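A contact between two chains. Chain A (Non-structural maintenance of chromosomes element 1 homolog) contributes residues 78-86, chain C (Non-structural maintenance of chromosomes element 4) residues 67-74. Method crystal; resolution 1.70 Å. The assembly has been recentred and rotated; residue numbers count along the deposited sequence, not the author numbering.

Chain A (78-86) ALVNRVEND
Chain C 67-74: TFHFMLGS

This is a small, mixed contact, burying 445 Å² in all, in which the end of a chain A strand and the loop after it pack against an irregular segment of chain C and are pinned by one direct hydrogen bond. The strand, which begins earlier in the chain, runs through 78-81 (Leu A79 -87/113, Asn A81 -83/148); the loop follows with Arg A82 -130/16, Val A83 -143/149 and Glu A84 -117/109. The two paths run 44° apart, and their CA atoms approach from 6.0 Å at Asn A81 CA to Phe C70 CA, down to 3.9 Å at Glu A84 CA to Gly C73 CA.

Asn A81 (chi1 t, chi2 45°) is central, with 90 Å² covered. Its CA-to-CB bond points toward chain C. Asn A81 ND2 donates to Leu C72 O at 2.8 Å (147°) and to Val A83 O at 2.9 Å, so one nitrogen with two protons serves carbonyls of both chains. Asn A81 CG lies over one face of the Phe C70 ring (-159/167; chi1 p, chi2 84°), and Asn A81 CB is 3.6 Å from Phe C70 CB.

Earlier in the strand, Leu A79 CD2 (t, p) lies 3.9 Å from Phe C68 CD1 (-97/125; chi1 t, chi2 46°); both side chains are pure hydrocarbon and can be buried without unmet polar groups. Water 1 lies 2.8 Å from both Leu A79 O and His C69 O.

A type II turn spans Met C71 to Ser C74, closed by Ser C74 N to Met C71 O at 3.0 Å; Ser C74 OG (chi1 p) also donates to Met C71 O, at 2.7 Å. The branched Leu C72 (-55/131; t, p) brings CD1 to 3.7 Å from Glu A84 CD and CD2 to 3.8 Å from Arg A82 NH1, at the guanidinium edge. Gly C73 (83/-3) suits its place twice over: a CB would jam against the preceding carbonyl and lie 2.6 Å from Val A83 O. Water 2 accepts from Gly C73 N (2.7 Å) and donates to Glu A84 OE1 (3.3 Å).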

# COMPACT_ATOMS: atom_id res chain seq x y z
N ALA A 78 -2.62 11.21 8.28
CA ALA A 78 -2.01 9.91 8.05
C ALA A 78 -2.81 8.81 8.75
O ALA A 78 -3.27 8.99 9.88
CB ALA A 78 -0.56 9.86 8.54
N LEU A 79 -2.94 7.67 8.07
CA LEU A 79 -3.52 6.47 8.66
C LEU A 79 -2.40 5.72 9.37
O LEU A 79 -1.46 5.24 8.71
CB LEU A 79 -4.17 5.60 7.59
CG LEU A 79 -4.79 4.30 8.12
CD1 LEU A 79 -5.95 4.60 9.09
CD2 LEU A 79 -5.28 3.44 6.96
N VAL A 80 -2.46 5.64 10.69
CA VAL A 80 -1.36 5.09 11.47
C VAL A 80 -1.83 3.91 12.30
O VAL A 80 -2.99 3.82 12.72
CB VAL A 80 -0.69 6.17 12.37
CG1 VAL A 80 -0.11 7.27 11.50
CG2 VAL A 80 -1.68 6.76 13.37
N ASN A 81 -0.91 2.97 12.51
CA ASN A 81 -1.13 1.87 13.43
C ASN A 81 -0.83 2.32 14.85
O ASN A 81 0.03 3.18 15.09
CB ASN A 81 -0.24 0.70 13.03
CG ASN A 81 -0.40 -0.46 13.95
OD1 ASN A 81 -1.52 -0.83 14.30
ND2 ASN A 81 0.72 -1.04 14.39
N ARG A 82 -1.54 1.74 15.81
CA ARG A 82 -1.44 2.22 17.18
C ARG A 82 -1.18 1.10 18.19
O ARG A 82 -1.33 1.32 19.40
CB ARG A 82 -2.69 3.01 17.56
CG ARG A 82 -2.63 4.48 17.07
CD ARG A 82 -1.55 5.21 17.88
NE ARG A 82 -1.08 6.50 17.37
CZ ARG A 82 0.02 6.67 16.62
NH1 ARG A 82 0.75 5.61 16.25
NH2 ARG A 82 0.39 7.89 16.25
N VAL A 83 -0.77 -0.09 17.74
CA VAL A 83 -0.52 -1.19 18.67
C VAL A 83 0.69 -2.01 18.23
O VAL A 83 0.99 -2.12 17.04
CB VAL A 83 -1.77 -2.10 18.83
CG1 VAL A 83 -1.98 -2.94 17.58
CG2 VAL A 83 -1.65 -2.98 20.07
N GLU A 84 1.39 -2.58 19.21
CA GLU A 84 2.50 -3.48 18.94
C GLU A 84 2.09 -4.84 19.52
O GLU A 84 2.01 -4.99 20.74
CB GLU A 84 3.80 -2.95 19.57
CG GLU A 84 4.06 -1.47 19.23
CD GLU A 84 5.15 -0.80 20.09
OE1 GLU A 84 6.35 -1.08 19.88
OE2 GLU A 84 4.79 0.01 20.97
N ASN A 85 1.81 -5.81 18.65
CA ASN A 85 1.39 -7.13 19.15
C ASN A 85 1.88 -8.22 18.20
O ASN A 85 2.65 -7.97 17.27
CB ASN A 85 -0.14 -7.15 19.36
CG ASN A 85 -0.92 -7.03 18.07
OD1 ASN A 85 -0.44 -7.36 16.99
ND2 ASN A 85 -2.17 -6.57 18.19
N ASP A 86 1.44 -9.46 18.46
CA ASP A 86 1.89 -10.60 17.65
C ASP A 86 1.38 -10.50 16.21
O ASP A 86 2.04 -11.01 15.29
CB ASP A 86 1.40 -11.92 18.26
CG ASP A 86 2.18 -12.33 19.48
OD1 ASP A 86 3.17 -11.65 19.84
OD2 ASP A 86 1.81 -13.37 20.08
N THR C 67 -4.23 -1.96 0.47
CA THR C 67 -3.70 -2.72 1.60
C THR C 67 -3.16 -1.76 2.66
O THR C 67 -2.78 -0.62 2.35
CB THR C 67 -2.60 -3.71 1.15
OG1 THR C 67 -1.62 -3.04 0.34
CG2 THR C 67 -3.20 -4.87 0.35
N PHE C 68 -3.16 -2.22 3.90
CA PHE C 68 -2.78 -1.42 5.06
C PHE C 68 -1.33 -1.70 5.41
O PHE C 68 -0.95 -2.85 5.62
CB PHE C 68 -3.68 -1.76 6.25
CG PHE C 68 -3.31 -1.05 7.54
CD1 PHE C 68 -3.03 0.31 7.55
CD2 PHE C 68 -3.31 -1.75 8.73
CE1 PHE C 68 -2.72 0.96 8.75
CE2 PHE C 68 -3.01 -1.10 9.94
CZ PHE C 68 -2.72 0.24 9.94
N HIS C 69 -0.53 -0.63 5.48
CA HIS C 69 0.90 -0.74 5.76
C HIS C 69 1.27 0.23 6.88
O HIS C 69 0.67 1.30 7.01
CB HIS C 69 1.72 -0.45 4.50
CG HIS C 69 1.43 -1.41 3.40
ND1 HIS C 69 2.17 -2.56 3.20
CD2 HIS C 69 0.45 -1.43 2.47
CE1 HIS C 69 1.67 -3.23 2.18
NE2 HIS C 69 0.62 -2.57 1.72
N PHE C 70 2.25 -0.17 7.68
CA PHE C 70 2.62 0.59 8.87
C PHE C 70 4.04 0.17 9.24
O PHE C 70 4.56 -0.83 8.75
CB PHE C 70 1.64 0.31 10.02
CG PHE C 70 1.45 -1.16 10.26
CD1 PHE C 70 2.34 -1.87 11.05
CD2 PHE C 70 0.44 -1.85 9.61
CE1 PHE C 70 2.20 -3.24 11.23
CE2 PHE C 70 0.28 -3.22 9.79
CZ PHE C 70 1.17 -3.92 10.59
N MET C 71 4.64 0.95 10.13
CA MET C 71 5.96 0.62 10.68
C MET C 71 5.90 0.25 12.15
O MET C 71 6.48 -0.76 12.56
CB MET C 71 6.90 1.83 10.46
CG MET C 71 8.34 1.59 10.90
SD MET C 71 9.13 0.27 9.96
CE MET C 71 9.37 0.99 8.33
N LEU C 72 5.20 1.05 12.97
CA LEU C 72 5.06 0.74 14.39
C LEU C 72 4.48 -0.66 14.57
O LEU C 72 3.48 -1.02 13.95
CB LEU C 72 4.14 1.77 15.05
CG LEU C 72 3.77 1.47 16.51
CD1 LEU C 72 4.99 1.73 17.39
CD2 LEU C 72 2.58 2.31 16.97
N GLY C 73 5.12 -1.46 15.44
CA GLY C 73 4.62 -2.80 15.69
C GLY C 73 5.05 -3.84 14.69
O GLY C 73 4.73 -5.03 14.86
N SER C 74 5.78 -3.46 13.64
CA SER C 74 6.24 -4.44 12.67
C SER C 74 7.57 -5.07 13.06
O SER C 74 7.97 -6.06 12.43
CB SER C 74 6.38 -3.79 11.29
OG SER C 74 7.51 -2.91 11.22
O HOH W 1 -1.07 3.51 6.59
O HOH W 2 7.41 -1.32 16.78
O HOH W 3 4.76 -5.69 18.29